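Local coordinates for protein PfEMP1 variant 1 of strain MC (Plasmodium falciparum, PDB 5LGD) that belongs to a much longer parasite surface protein that probably binds host cell-surface receptors, this piece being a largely helical domain of the DBL family, at residues I4-Y7 against N8-F11; I50-Q53 against K54-E57; D79-H82 against D83-L86; Y103-A106 against N107-K110. One frame throughout, in Å; residues are numbered along the deposited sequence.

Contact 1: residues I4-Y7 against N8-F11; sequences IMSY and NAFF
Met5 and Phe10 meet across the start of helix 7-29, one residue before the N-cap and the other in the first turn. Met5 leaves the backbone with CG wedged between N and carbonyl carbon (chi1 51°) and bends again at the next two bonds, which folds the chain back over the helix. Its CG lies 3.7 Å from Ala9 CB, and its terminal CE comes to 3.8 Å from Phe10 CD1, entering at the ring edge in the ring plane. A flexible thioether chain suits such a curved path. Ile4 adds its CD1, which slants in to 3.9 Å from Phe10 CE1. An apolar pair straddling the helix start in this way, at N' and N4, is a hydrophobic staple.

Ser6, between the two, is the N-cap: its OG takes the N-H of Ala9 at 3.1 Å and 162°, while its carbonyl O receives Phe10 N at 2.8 Å. A short hydroxyl can turn back this closely, and the small methyl of Ala9 packs against it.

Next to the cap, Tyr7 and Phe11, one turn apart, both carry their rings trans to the backbone N and form an offset edge-to-face pair, the edge of Phe11 turned toward the Tyr7 face, with centroids 6.0 Å apart and planes at 65°. Tyr7 OH finds its polar partner in Ile66 O. That bond ties the beginning of helix 7-29 to helix 45-70, where Phe70 packs on Tyr7 and Ile66 on both phenylalanines, while an aromatic side chain of another protein's chain meets Phe11 edge-to-face.

Contact 2: residues I50-Q53 against K54-E57; sequences ISFQ and KWVE. Unlike the reference sequence in segment 50-53: Ser51 (reference Cys).
Phe52 and Trp55, three residues apart on helix 45-70, touch rim to rim: Phe52 CE1 is 3.8 Å from Trp55 CE3, and neither ring covers the face of the other. Their planes are only 20° apart with centroids separated by 6.0 Å, so the two aromatics lie nearly parallel but meet only at their rims. Both rings start trans to their backbone N (chi1 174° for Phe52, 176° for Trp55), which sends them off the same side of the helix. Val56, one turn after Phe52, lays its CG2 over one face of the phenyl ring, 4.1 Å from Phe52 CE1; a branched residue has a methyl to spare for this.

Behind the side chains, the backbone supplies the spacing. Lys54 N bonds to Ile50 O, Trp55 N to Ser51 O at 2.9 Å, and Val56 N to Phe52 O at 3.1 Å, whereas the bond from Glu57 N to Gln53 O is weak. Ser51, a cysteine in the reference sequence, bonds weakly through OG to Lys47 O.

Further out, Trp25 of helix 7-29 meets both rings, edge-to-face in the case of Trp55, and Glu152 and Ala156 of helix 144-162 pack on Phe52. Dispersion and shape therefore hold the side chains together here, while the hydrogen bonding between these two segments is left to the peptide groups.

Contact 3: residues D79-H82 against D83-L86; sequences DWTH and DDFL
Trp80 lies across the first turn of helix 82-90, its indole meeting Asp84 and Phe85. From CB the ring swings roughly trans to the backbone N (chi1 -160°), which lets the far end of the indole come up against the helix. On the pyrrole side CD1 and NE1 come up to Asp84 CB, NE1 as close as 3.4 Å. Along the benzo ring, CZ2 passes Asp84 O at 3.7 Å and CE3 sits near Phe85 CB. At the far end CH2 approaches Phe85 CA, and CZ3 reaches Phe85 CD1 at 3.4 Å. Phe85 CA stands over the face of the six-membered ring, 3.8 Å from its centroid and 16° off the normal, a CH-pi contact. The six-membered ring of Trp80 and the ring of Phe85 meet obliquely, their planes 31° apart. A wide flat indole suits this place because it can cover both backbone and side chain; its outer surroundings include an aromatic side chain of another protein's chain.

Thr81 follows as N-cap. Its OG1 accepts Asp84 N at 3.2 Å and, weakly, Asp83 N, while Asp84 OD2 in turn accepts a weak bond from Thr81 N. Thr81 O takes Phe85 N at 3.0 Å, the first bond of the helix. Asp83 points its carboxylate elsewhere, to a salt bridge with Arg71, and His82 NE2 bonds to Gln73 O, so both fasten the helix start to the preceding loop.

Thr81 and Asp84 thus make a capping box, and the Trp80-Phe85 pair flanking it at N' and N4 is a hydrophobic staple, a combination well known at helix N-termini.

Contact 4: residues Y103-A106 against N107-K110; sequences YGDA and NEIK. With GOL (glycerol), chain S.
Asp105 and Glu108 each set their first side-chain carbon trans to the backbone N (chi1 -172° and 164°), and this brings the two side chains together at about a right angle. Asp105 CG then lies 3.5 Å from Glu108 CB, and OD1 comes over the first N-H groups of helix 106-118. Glu108 N reaches OD1 at 3.2 Å, from 71° out of the carboxylate plane; Asn107 N adds a weak second bond. An aspartate is short enough to fold back like this, and any negative charge on it would probably be eased by the helix N-terminus.

Glu108 runs on extended from CG, so its carboxylate ends beside Tyr103, with OE2 3.5 Å from Tyr103 CB. A water donates to Asp105 O at 2.7 Å and to Glu108 OE2 at 2.8 Å, bridging backbone and side chain. OE1 has its own partner, His16 NE2 on helix 7-29, which probably helps offset the nearness of Asp105 OD2, 4.1 Å away.

Glycerol, probably from the crystallisation liquor, sits beside the cap, between Asp105 and Asn107. Its O1 bonds to Asp105 OD2 at 2.7 Å, and its O3 accepts from Asn107 ND2 at 2.6 Å; the amide of Asn107 serves well as donor there. Gly104, with the positive phi that a residue without a side chain adopts easily, follows the last residue of helix 92-103, just before Asp105 starts the next. Ile109 packs back on Leu96 and Ile99 of helix 92-103. The geometry is that of a tight helix-to-helix turn opened by an aspartate N-cap.

In the fold
Contacts 1, 3 and 4 each mark the beginning of a helix, while contact 2 lies well inside helix 45-70. Contacts 1 and 3 join directly, Phe11 CZ packing 4.0 Å from Leu86 CD2, although their centres are 20 Å apart. Both also touch another protein's chain, so this end of the domain carries an interface, consistent with a receptor-binding role. Contact 4, where the glycerol sits, comes within about 6 Å of contact 1 at the nearest atoms and leans on the same helix, 7-29. Contact 2 is on the opposite side of the chain's centre from contacts 3 and 4, its centre 30 Å from that of contact 3. Neither contact 2 nor contact 4 meets another protein chain.

Contact 1: residues I4-Y7 against N8-F11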
ATOM      1  N   ILE B   4      -3.148  -0.970  34.847  1.00 71.27           N
ATOM      2  CA  ILE B   4      -4.389  -1.671  35.252  1.00 72.12           C
ATOM      3  C   ILE B   4      -5.126  -2.280  34.004  1.00 74.03           C
ATOM      4  O   ILE B   4      -5.732  -3.359  34.087  1.00 76.16           O
ATOM      5  CB  ILE B   4      -5.310  -0.779  36.166  1.00 74.41           C
ATOM      6  CG1 ILE B   4      -4.489   0.003  37.241  1.00 74.31           C
ATOM      7  CG2 ILE B   4      -6.407  -1.618  36.836  1.00 77.50           C
ATOM      8  CD1 ILE B   4      -4.626   1.507  37.216  1.00 71.98           C
ATOM      9  N   MET B   5      -4.948  -1.614  32.848  1.00 65.39           N
ATOM     10  CA  MET B   5      -5.520  -1.893  31.537  1.00 62.71           C
ATOM     11  C   MET B   5      -4.398  -1.840  30.487  1.00 61.03           C
ATOM     12  O   MET B   5      -3.222  -1.850  30.863  1.00 61.19           O
ATOM     13  CB  MET B   5      -6.583  -0.813  31.238  1.00 63.56           C
ATOM     14  CG  MET B   5      -6.084   0.612  31.431  1.00 66.27           C
ATOM     15  SD  MET B   5      -7.315   1.764  32.131  1.00 69.74           S
ATOM     16  CE  MET B   5      -6.715   1.871  33.785  1.00 67.39           C
ATOM     17  N   SER B   6      -4.755  -1.758  29.179  1.00 52.66           N
ATOM     18  CA  SER B   6      -3.770  -1.623  28.095  1.00 49.13           C
ATOM     19  C   SER B   6      -3.069  -0.276  28.262  1.00 48.29           C
ATOM     20  O   SER B   6      -3.670   0.648  28.823  1.00 47.79           O
ATOM     21  CB  SER B   6      -4.447  -1.702  26.728  1.00 51.46           C
ATOM     22  OG  SER B   6      -5.050  -0.483  26.306  1.00 55.46           O
ATOM     23  N   TYR B   7      -1.808  -0.158  27.801  1.00 43.22           N
ATOM     24  CA  TYR B   7      -1.056   1.097  27.906  1.00 41.54           C
ATOM     25  C   TYR B   7      -1.824   2.258  27.237  1.00 43.13           C
ATOM     26  O   TYR B   7      -2.074   3.257  27.899  1.00 43.19           O
ATOM     27  CB  TYR B   7       0.408   0.973  27.425  1.00 42.14           C
ATOM     28  CG  TYR B   7       1.160   2.287  27.507  1.00 42.21           C
ATOM     29  CD1 TYR B   7       1.505   2.846  28.740  1.00 44.92           C
ATOM     30  CD2 TYR B   7       1.473   3.005  26.356  1.00 39.56           C
ATOM     31  CE1 TYR B   7       2.155   4.076  28.819  1.00 44.51           C
ATOM     32  CE2 TYR B   7       2.141   4.224  26.422  1.00 39.09           C
ATOM     33  CZ  TYR B   7       2.467   4.764  27.652  1.00 46.82           C
ATOM     34  OH  TYR B   7       3.083   5.990  27.682  1.00 42.45           O
ATOM     35  N   ASN B   8      -2.329   2.060  26.001  1.00 39.49           N
ATOM     36  CA  ASN B   8      -3.118   3.057  25.264  1.00 36.60           C
ATOM     37  C   ASN B   8      -4.314   3.528  26.093  1.00 39.66           C
ATOM     38  O   ASN B   8      -4.441   4.721  26.327  1.00 38.44           O
ATOM     39  CB  ASN B   8      -3.542   2.539  23.883  1.00 39.29           C
ATOM     40  CG  ASN B   8      -4.272   3.577  23.033  1.00 62.89           C
ATOM     41  OD1 ASN B   8      -5.521   3.638  22.985  1.00 57.39           O
ATOM     42  ND2 ASN B   8      -3.506   4.425  22.352  1.00 48.91           N
ATOM     43  N   ALA B   9      -5.107   2.591  26.642  1.00 39.60           N
ATOM     44  CA  ALA B   9      -6.266   2.890  27.506  1.00 39.75           C
ATOM     45  C   ALA B   9      -5.850   3.668  28.752  1.00 43.74           C
ATOM     46  O   ALA B   9      -6.496   4.665  29.099  1.00 43.69           O
ATOM     47  CB  ALA B   9      -6.956   1.600  27.921  1.00 41.86           C
ATOM     48  N   PHE B  10      -4.763   3.207  29.428  1.00 37.93           N
ATOM     49  CA  PHE B  10      -4.269   3.848  30.634  1.00 36.99           C
ATOM     50  C   PHE B  10      -3.800   5.269  30.381  1.00 37.80           C
ATOM     51  O   PHE B  10      -4.161   6.179  31.134  1.00 36.03           O
ATOM     52  CB  PHE B  10      -3.164   3.010  31.301  1.00 39.79           C
ATOM     53  CG  PHE B  10      -2.650   3.647  32.564  1.00 41.95           C
ATOM     54  CD1 PHE B  10      -3.309   3.464  33.768  1.00 46.51           C
ATOM     55  CD2 PHE B  10      -1.514   4.452  32.544  1.00 44.41           C
ATOM     56  CE1 PHE B  10      -2.862   4.098  34.927  1.00 48.48           C
ATOM     57  CE2 PHE B  10      -1.042   5.048  33.713  1.00 47.72           C
ATOM     58  CZ  PHE B  10      -1.741   4.900  34.885  1.00 46.94           C
ATOM     59  N   PHE B  11      -2.975   5.441  29.332  1.00 32.26           N
ATOM     60  CA  PHE B  11      -2.409   6.719  28.899  1.00 30.24           C
ATOM     61  C   PHE B  11      -3.475   7.846  28.828  1.00 35.59           C
ATOM     62  O   PHE B  11      -3.291   8.915  29.414  1.00 35.79           O
ATOM     63  CB  PHE B  11      -1.678   6.546  27.537  1.00 29.34           C
ATOM     64  CG  PHE B  11      -1.017   7.793  26.998  1.00 28.78           C
ATOM     65  CD1 PHE B  11      -1.760   8.761  26.322  1.00 29.01           C
ATOM     66  CD2 PHE B  11       0.336   8.028  27.210  1.00 30.18           C
ATOM     67  CE1 PHE B  11      -1.152   9.933  25.859  1.00 29.42           C
ATOM     68  CE2 PHE B  11       0.956   9.180  26.706  1.00 31.88           C
ATOM     69  CZ  PHE B  11       0.204  10.138  26.072  1.00 30.20           C
TER

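Contact 2: residues I50-Q53 against K54-E57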
ATOM      1  N   ILE B  50      -0.615  23.580  49.858  1.00 58.41           N
ATOM      2  CA  ILE B  50       0.365  22.513  50.087  1.00 58.50           C
ATOM      3  C   ILE B  50      -0.102  21.204  49.425  1.00 60.62           C
ATOM      4  O   ILE B  50       0.702  20.563  48.745  1.00 59.95           O
ATOM      5  CB  ILE B  50       0.729  22.375  51.595  1.00 63.29           C
ATOM      6  CG1 ILE B  50       1.422  23.659  52.086  1.00 65.58           C
ATOM      7  CG2 ILE B  50       1.618  21.149  51.853  1.00 64.10           C
ATOM      8  CD1 ILE B  50       1.431  23.861  53.509  1.00 78.08           C
ATOM      9  N   SER B  51      -1.386  20.825  49.606  1.00 56.55           N
ATOM     10  CA  SER B  51      -1.996  19.625  48.986  1.00 55.85           C
ATOM     11  C   SER B  51      -1.961  19.721  47.463  1.00 57.05           C
ATOM     12  O   SER B  51      -1.654  18.726  46.787  1.00 56.96           O
ATOM     13  CB  SER B  51      -3.445  19.449  49.434  1.00 58.80           C
ATOM     14  OG  SER B  51      -3.523  19.296  50.841  1.00 78.88           O
ATOM     15  N   PHE B  52      -2.270  20.934  46.931  1.00 51.63           N
ATOM     16  CA  PHE B  52      -2.228  21.228  45.505  1.00 48.87           C
ATOM     17  C   PHE B  52      -0.749  21.125  45.037  1.00 51.73           C
ATOM     18  O   PHE B  52      -0.496  20.460  44.044  1.00 50.68           O
ATOM     19  CB  PHE B  52      -2.841  22.594  45.193  1.00 49.83           C
ATOM     20  CG  PHE B  52      -2.698  23.028  43.750  1.00 50.60           C
ATOM     21  CD1 PHE B  52      -3.143  22.214  42.710  1.00 51.48           C
ATOM     22  CD2 PHE B  52      -2.162  24.270  43.433  1.00 53.06           C
ATOM     23  CE1 PHE B  52      -2.994  22.608  41.381  1.00 51.02           C
ATOM     24  CE2 PHE B  52      -2.018  24.667  42.099  1.00 54.63           C
ATOM     25  CZ  PHE B  52      -2.426  23.831  41.084  1.00 50.70           C
ATOM     26  N   GLN B  53       0.210  21.703  45.793  1.00 47.71           N
ATOM     27  CA  GLN B  53       1.647  21.599  45.488  1.00 49.66           C
ATOM     28  C   GLN B  53       2.101  20.127  45.465  1.00 57.53           C
ATOM     29  O   GLN B  53       2.869  19.746  44.581  1.00 56.79           O
ATOM     30  CB  GLN B  53       2.506  22.404  46.482  1.00 53.51           C
ATOM     31  CG  GLN B  53       3.987  22.429  46.094  1.00 79.59           C
ATOM     32  CD  GLN B  53       4.748  23.492  46.820  1.00106.77           C
ATOM     33  OE1 GLN B  53       5.007  23.388  48.024  1.00110.70           O
ATOM     34  NE2 GLN B  53       5.146  24.530  46.095  1.00 93.77           N
ATOM     35  N   LYS B  54       1.622  19.317  46.440  1.00 56.81           N
ATOM     36  CA  LYS B  54       1.915  17.884  46.563  1.00 57.25           C
ATOM     37  C   LYS B  54       1.432  17.152  45.312  1.00 58.28           C
ATOM     38  O   LYS B  54       2.204  16.404  44.707  1.00 57.44           O
ATOM     39  CB  LYS B  54       1.215  17.302  47.807  1.00 61.84           C
ATOM     40  CG  LYS B  54       1.886  16.066  48.398  1.00 80.20           C
ATOM     41  CD  LYS B  54       0.916  15.244  49.245  1.00 91.77           C
ATOM     42  CE  LYS B  54       1.634  14.194  50.064  1.00103.40           C
ATOM     43  NZ  LYS B  54       0.683  13.380  50.868  1.00111.00           N
ATOM     44  N   TRP B  55       0.146  17.381  44.925  1.00 53.68           N
ATOM     45  CA  TRP B  55      -0.483  16.796  43.758  1.00 51.05           C
ATOM     46  C   TRP B  55       0.348  17.037  42.521  1.00 51.79           C
ATOM     47  O   TRP B  55       0.534  16.092  41.776  1.00 50.58           O
ATOM     48  CB  TRP B  55      -1.891  17.388  43.567  1.00 49.11           C
ATOM     49  CG  TRP B  55      -2.609  16.918  42.338  1.00 48.66           C
ATOM     50  CD1 TRP B  55      -3.271  15.736  42.170  1.00 50.92           C
ATOM     51  CD2 TRP B  55      -2.780  17.649  41.120  1.00 47.71           C
ATOM     52  NE1 TRP B  55      -3.859  15.693  40.928  1.00 48.85           N
ATOM     53  CE2 TRP B  55      -3.591  16.865  40.269  1.00 49.92           C
ATOM     54  CE3 TRP B  55      -2.320  18.896  40.660  1.00 49.74           C
ATOM     55  CZ2 TRP B  55      -3.937  17.279  38.979  1.00 47.60           C
ATOM     56  CZ3 TRP B  55      -2.700  19.318  39.394  1.00 49.91           C
ATOM     57  CH2 TRP B  55      -3.492  18.510  38.567  1.00 48.45           C
ATOM     58  N   VAL B  56       0.836  18.289  42.291  1.00 49.45           N
ATOM     59  CA  VAL B  56       1.659  18.656  41.119  1.00 49.35           C
ATOM     60  C   VAL B  56       2.907  17.761  41.038  1.00 56.36           C
ATOM     61  O   VAL B  56       3.174  17.217  39.975  1.00 56.52           O
ATOM     62  CB  VAL B  56       2.039  20.166  41.036  1.00 52.91           C
ATOM     63  CG1 VAL B  56       2.673  20.506  39.688  1.00 51.73           C
ATOM     64  CG2 VAL B  56       0.849  21.071  41.292  1.00 50.76           C
ATOM     65  N   GLU B  57       3.620  17.561  42.163  1.00 56.02           N
ATOM     66  CA  GLU B  57       4.810  16.705  42.214  1.00 57.44           C
ATOM     67  C   GLU B  57       4.471  15.231  41.962  1.00 60.03           C
ATOM     68  O   GLU B  57       5.182  14.592  41.191  1.00 58.84           O
ATOM     69  CB  GLU B  57       5.631  16.910  43.501  1.00 62.27           C
ATOM     70  CG  GLU B  57       6.991  17.549  43.257  1.00 75.09           C
ATOM     71  CD  GLU B  57       7.903  16.857  42.257  1.00105.78           C
ATOM     72  OE1 GLU B  57       8.315  15.703  42.522  1.00115.60           O
ATOM     73  OE2 GLU B  57       8.206  17.467  41.206  1.00 97.81           O
TER

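Contact 3: residues D79-H82 against D83-L86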
ATOM      1  N   ASP B  79      11.944   7.016  10.916  1.00 36.37           N
ATOM      2  CA  ASP B  79      12.520   8.361  10.795  1.00 36.61           C
ATOM      3  C   ASP B  79      11.753   9.437  11.573  1.00 40.82           C
ATOM      4  O   ASP B  79      11.630  10.579  11.113  1.00 41.74           O
ATOM      5  CB  ASP B  79      12.696   8.748   9.305  1.00 37.54           C
ATOM      6  CG  ASP B  79      13.700   7.865   8.593  1.00 46.72           C
ATOM      7  OD1 ASP B  79      14.734   7.527   9.208  1.00 47.63           O
ATOM      8  OD2 ASP B  79      13.444   7.500   7.432  1.00 52.88           O
ATOM      9  N   TRP B  80      11.255   9.078  12.763  1.00 37.01           N
ATOM     10  CA  TRP B  80      10.483   9.991  13.625  1.00 36.86           C
ATOM     11  C   TRP B  80      10.770   9.553  15.040  1.00 44.16           C
ATOM     12  O   TRP B  80      10.739   8.347  15.315  1.00 45.52           O
ATOM     13  CB  TRP B  80       8.979   9.844  13.327  1.00 33.33           C
ATOM     14  CG  TRP B  80       8.089  10.987  13.752  1.00 32.75           C
ATOM     15  CD1 TRP B  80       8.321  12.320  13.574  1.00 36.01           C
ATOM     16  CD2 TRP B  80       6.723  10.876  14.191  1.00 31.53           C
ATOM     17  NE1 TRP B  80       7.216  13.049  13.954  1.00 35.54           N
ATOM     18  CE2 TRP B  80       6.208  12.189  14.302  1.00 35.60           C
ATOM     19  CE3 TRP B  80       5.875   9.792  14.476  1.00 31.45           C
ATOM     20  CZ2 TRP B  80       4.895  12.444  14.706  1.00 34.30           C
ATOM     21  CZ3 TRP B  80       4.591  10.047  14.905  1.00 31.44           C
ATOM     22  CH2 TRP B  80       4.108  11.359  15.012  1.00 32.38           C
ATOM     23  N   THR B  81      11.092  10.492  15.928  1.00 40.23           N
ATOM     24  CA  THR B  81      11.436  10.094  17.293  1.00 40.47           C
ATOM     25  C   THR B  81      10.182   9.898  18.172  1.00 42.38           C
ATOM     26  O   THR B  81       9.146  10.464  17.880  1.00 39.67           O
ATOM     27  CB  THR B  81      12.469  11.040  17.941  1.00 46.60           C
ATOM     28  OG1 THR B  81      11.799  12.157  18.497  1.00 50.22           O
ATOM     29  CG2 THR B  81      13.603  11.479  16.990  1.00 43.35           C
ATOM     30  N   HIS B  82      10.314   9.157  19.286  1.00 41.12           N
ATOM     31  CA  HIS B  82       9.242   8.938  20.266  1.00 39.33           C
ATOM     32  C   HIS B  82       8.794  10.253  20.909  1.00 43.13           C
ATOM     33  O   HIS B  82       7.679  10.336  21.420  1.00 43.29           O
ATOM     34  CB  HIS B  82       9.776   8.023  21.373  1.00 41.09           C
ATOM     35  CG  HIS B  82       9.920   6.598  20.965  1.00 44.14           C
ATOM     36  ND1 HIS B  82      11.131   6.091  20.513  1.00 46.96           N
ATOM     37  CD2 HIS B  82       9.014   5.596  21.000  1.00 44.02           C
ATOM     38  CE1 HIS B  82      10.913   4.811  20.266  1.00 45.21           C
ATOM     39  NE2 HIS B  82       9.667   4.460  20.577  1.00 44.09           N
ATOM     40  N   ASP B  83       9.680  11.264  20.929  1.00 39.76           N
ATOM     41  CA  ASP B  83       9.392  12.564  21.525  1.00 39.46           C
ATOM     42  C   ASP B  83       8.596  13.435  20.571  1.00 41.01           C
ATOM     43  O   ASP B  83       7.661  14.091  21.007  1.00 40.71           O
ATOM     44  CB  ASP B  83      10.679  13.241  22.023  1.00 43.13           C
ATOM     45  CG  ASP B  83      11.078  12.723  23.395  1.00 57.64           C
ATOM     46  OD1 ASP B  83      11.694  11.626  23.465  1.00 56.01           O
ATOM     47  OD2 ASP B  83      10.719  13.377  24.407  1.00 64.61           O
ATOM     48  N   ASP B  84       8.939  13.431  19.265  1.00 37.70           N
ATOM     49  CA  ASP B  84       8.147  14.165  18.251  1.00 36.57           C
ATOM     50  C   ASP B  84       6.772  13.511  18.182  1.00 36.26           C
ATOM     51  O   ASP B  84       5.773  14.174  17.899  1.00 35.64           O
ATOM     52  CB  ASP B  84       8.774  14.056  16.846  1.00 38.38           C
ATOM     53  CG  ASP B  84      10.211  14.507  16.744  1.00 52.42           C
ATOM     54  OD1 ASP B  84      10.581  15.479  17.446  1.00 51.66           O
ATOM     55  OD2 ASP B  84      10.956  13.921  15.924  1.00 62.72           O
ATOM     56  N   PHE B  85       6.746  12.199  18.435  1.00 31.91           N
ATOM     57  CA  PHE B  85       5.543  11.398  18.424  1.00 31.07           C
ATOM     58  C   PHE B  85       4.626  11.852  19.556  1.00 36.92           C
ATOM     59  O   PHE B  85       3.501  12.256  19.283  1.00 35.61           O
ATOM     60  CB  PHE B  85       5.916   9.897  18.480  1.00 32.62           C
ATOM     61  CG  PHE B  85       4.819   8.859  18.396  1.00 32.77           C
ATOM     62  CD1 PHE B  85       3.510   9.218  18.049  1.00 33.89           C
ATOM     63  CD2 PHE B  85       5.082   7.527  18.683  1.00 34.70           C
ATOM     64  CE1 PHE B  85       2.512   8.262  17.967  1.00 32.63           C
ATOM     65  CE2 PHE B  85       4.066   6.573  18.616  1.00 35.41           C
ATOM     66  CZ  PHE B  85       2.798   6.948  18.262  1.00 31.51           C
ATOM     67  N   LEU B  86       5.145  11.871  20.793  1.00 35.56           N
ATOM     68  CA  LEU B  86       4.475  12.313  22.017  1.00 37.19           C
ATOM     69  C   LEU B  86       3.961  13.757  21.892  1.00 39.28           C
ATOM     70  O   LEU B  86       2.838  14.053  22.300  1.00 38.13           O
ATOM     71  CB  LEU B  86       5.505  12.271  23.172  1.00 39.78           C
ATOM     72  CG  LEU B  86       5.220  11.388  24.402  1.00 44.83           C
ATOM     73  CD1 LEU B  86       6.031  11.838  25.560  1.00 46.96           C
ATOM     74  CD2 LEU B  86       3.747  11.413  24.811  1.00 40.81           C
TER

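Contact 4: residues Y103-A106 against N107-K110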
ATOM      1  N   TYR B 103     -14.487  10.229  25.685  1.00 30.73           N
ATOM      2  CA  TYR B 103     -15.425  10.491  26.791  1.00 31.00           C
ATOM      3  C   TYR B 103     -16.777  11.000  26.386  1.00 34.86           C
ATOM      4  O   TYR B 103     -17.708  10.912  27.178  1.00 36.51           O
ATOM      5  CB  TYR B 103     -14.782  11.440  27.810  1.00 32.08           C
ATOM      6  CG  TYR B 103     -13.661  10.747  28.553  1.00 35.17           C
ATOM      7  CD1 TYR B 103     -12.393  10.618  27.985  1.00 36.35           C
ATOM      8  CD2 TYR B 103     -13.885  10.149  29.792  1.00 37.40           C
ATOM      9  CE1 TYR B 103     -11.374   9.911  28.635  1.00 36.48           C
ATOM     10  CE2 TYR B 103     -12.882   9.437  30.445  1.00 39.09           C
ATOM     11  CZ  TYR B 103     -11.628   9.317  29.863  1.00 46.28           C
ATOM     12  OH  TYR B 103     -10.639   8.656  30.552  1.00 50.89           O
ATOM     13  N   GLY B 104     -16.851  11.632  25.234  1.00 30.88           N
ATOM     14  CA  GLY B 104     -18.082  12.149  24.662  1.00 31.48           C
ATOM     15  C   GLY B 104     -18.712  13.315  25.396  1.00 36.99           C
ATOM     16  O   GLY B 104     -19.901  13.556  25.217  1.00 35.90           O
ATOM     17  N   ASP B 105     -17.923  14.042  26.217  1.00 33.95           N
ATOM     18  CA  ASP B 105     -18.393  15.156  27.031  1.00 34.43           C
ATOM     19  C   ASP B 105     -17.788  16.469  26.553  1.00 34.41           C
ATOM     20  O   ASP B 105     -16.668  16.804  26.921  1.00 32.84           O
ATOM     21  CB  ASP B 105     -18.071  14.860  28.510  1.00 37.28           C
ATOM     22  CG  ASP B 105     -18.633  15.801  29.556  1.00 45.12           C
ATOM     23  OD1 ASP B 105     -19.130  16.886  29.183  1.00 42.64           O
ATOM     24  OD2 ASP B 105     -18.515  15.481  30.758  1.00 58.37           O
ATOM     25  N   ALA B 106     -18.551  17.217  25.736  1.00 30.14           N
ATOM     26  CA  ALA B 106     -18.138  18.491  25.142  1.00 28.33           C
ATOM     27  C   ALA B 106     -17.862  19.590  26.165  1.00 33.00           C
ATOM     28  O   ALA B 106     -16.999  20.451  25.940  1.00 33.47           O
ATOM     29  CB  ALA B 106     -19.190  18.954  24.142  1.00 29.23           C
ATOM     30  N   ASN B 107     -18.596  19.584  27.270  1.00 28.50           N
ATOM     31  CA  ASN B 107     -18.444  20.591  28.312  1.00 28.53           C
ATOM     32  C   ASN B 107     -17.201  20.399  29.099  1.00 33.74           C
ATOM     33  O   ASN B 107     -16.584  21.367  29.531  1.00 34.31           O
ATOM     34  CB  ASN B 107     -19.647  20.623  29.208  1.00 26.70           C
ATOM     35  CG  ASN B 107     -19.718  21.892  29.986  1.00 42.37           C
ATOM     36  OD1 ASN B 107     -19.873  22.984  29.445  1.00 41.93           O
ATOM     37  ND2 ASN B 107     -19.473  21.790  31.248  1.00 27.19           N
ATOM     38  N   GLU B 108     -16.818  19.141  29.287  1.00 29.74           N
ATOM     39  CA  GLU B 108     -15.576  18.786  29.920  1.00 30.37           C
ATOM     40  C   GLU B 108     -14.440  19.359  29.011  1.00 35.35           C
ATOM     41  O   GLU B 108     -13.488  19.932  29.538  1.00 34.76           O
ATOM     42  CB  GLU B 108     -15.528  17.255  30.069  1.00 31.14           C
ATOM     43  CG  GLU B 108     -14.186  16.660  30.357  1.00 48.30           C
ATOM     44  CD  GLU B 108     -14.298  15.163  30.507  1.00 59.76           C
ATOM     45  OE1 GLU B 108     -14.627  14.714  31.629  1.00 43.03           O
ATOM     46  OE2 GLU B 108     -14.062  14.442  29.508  1.00 43.30           O
ATOM     47  N   ILE B 109     -14.620  19.320  27.671  1.00 32.73           N
ATOM     48  CA  ILE B 109     -13.631  19.855  26.717  1.00 33.88           C
ATOM     49  C   ILE B 109     -13.552  21.375  26.861  1.00 37.79           C
ATOM     50  O   ILE B 109     -12.453  21.899  26.996  1.00 37.90           O
ATOM     51  CB  ILE B 109     -13.890  19.386  25.256  1.00 37.03           C
ATOM     52  CG1 ILE B 109     -13.773  17.863  25.134  1.00 36.50           C
ATOM     53  CG2 ILE B 109     -13.010  20.136  24.222  1.00 38.55           C
ATOM     54  CD1 ILE B 109     -12.427  17.264  25.397  1.00 38.81           C
ATOM     55  N   LYS B 110     -14.711  22.061  26.952  1.00 32.53           N
ATOM     56  CA  LYS B 110     -14.780  23.516  27.166  1.00 32.77           C
ATOM     57  C   LYS B 110     -13.914  23.952  28.378  1.00 36.92           C
ATOM     58  O   LYS B 110     -13.143  24.903  28.259  1.00 36.25           O
ATOM     59  CB  LYS B 110     -16.240  23.950  27.383  1.00 34.53           C
ATOM     60  CG  LYS B 110     -16.499  25.458  27.316  1.00 37.42           C
ATOM     61  CD  LYS B 110     -17.989  25.711  27.498  1.00 35.08           C
ATOM     62  CE  LYS B 110     -18.376  27.105  27.118  1.00 50.11           C
ATOM     63  NZ  LYS B 110     -19.847  27.264  27.126  1.00 50.03           N
TER
HETATM   64  C1  GOL S 801     -20.616  16.787  33.621  1.00 53.77           C
HETATM   65  O1  GOL S 801     -19.710  15.773  33.197  1.00 59.18           O
HETATM   66  C2  GOL S 801     -20.398  18.068  32.856  1.00 47.80           C
HETATM   67  O2  GOL S 801     -20.133  17.752  31.488  1.00 45.43           O
HETATM   68  C3  GOL S 801     -19.234  18.799  33.481  1.00 44.18           C
HETATM   69  O3  GOL S 801     -18.592  19.670  32.560  1.00 39.61           O
HETATM   70  O   HOH W   1     -14.970  14.665  26.876  1.00 28.77           O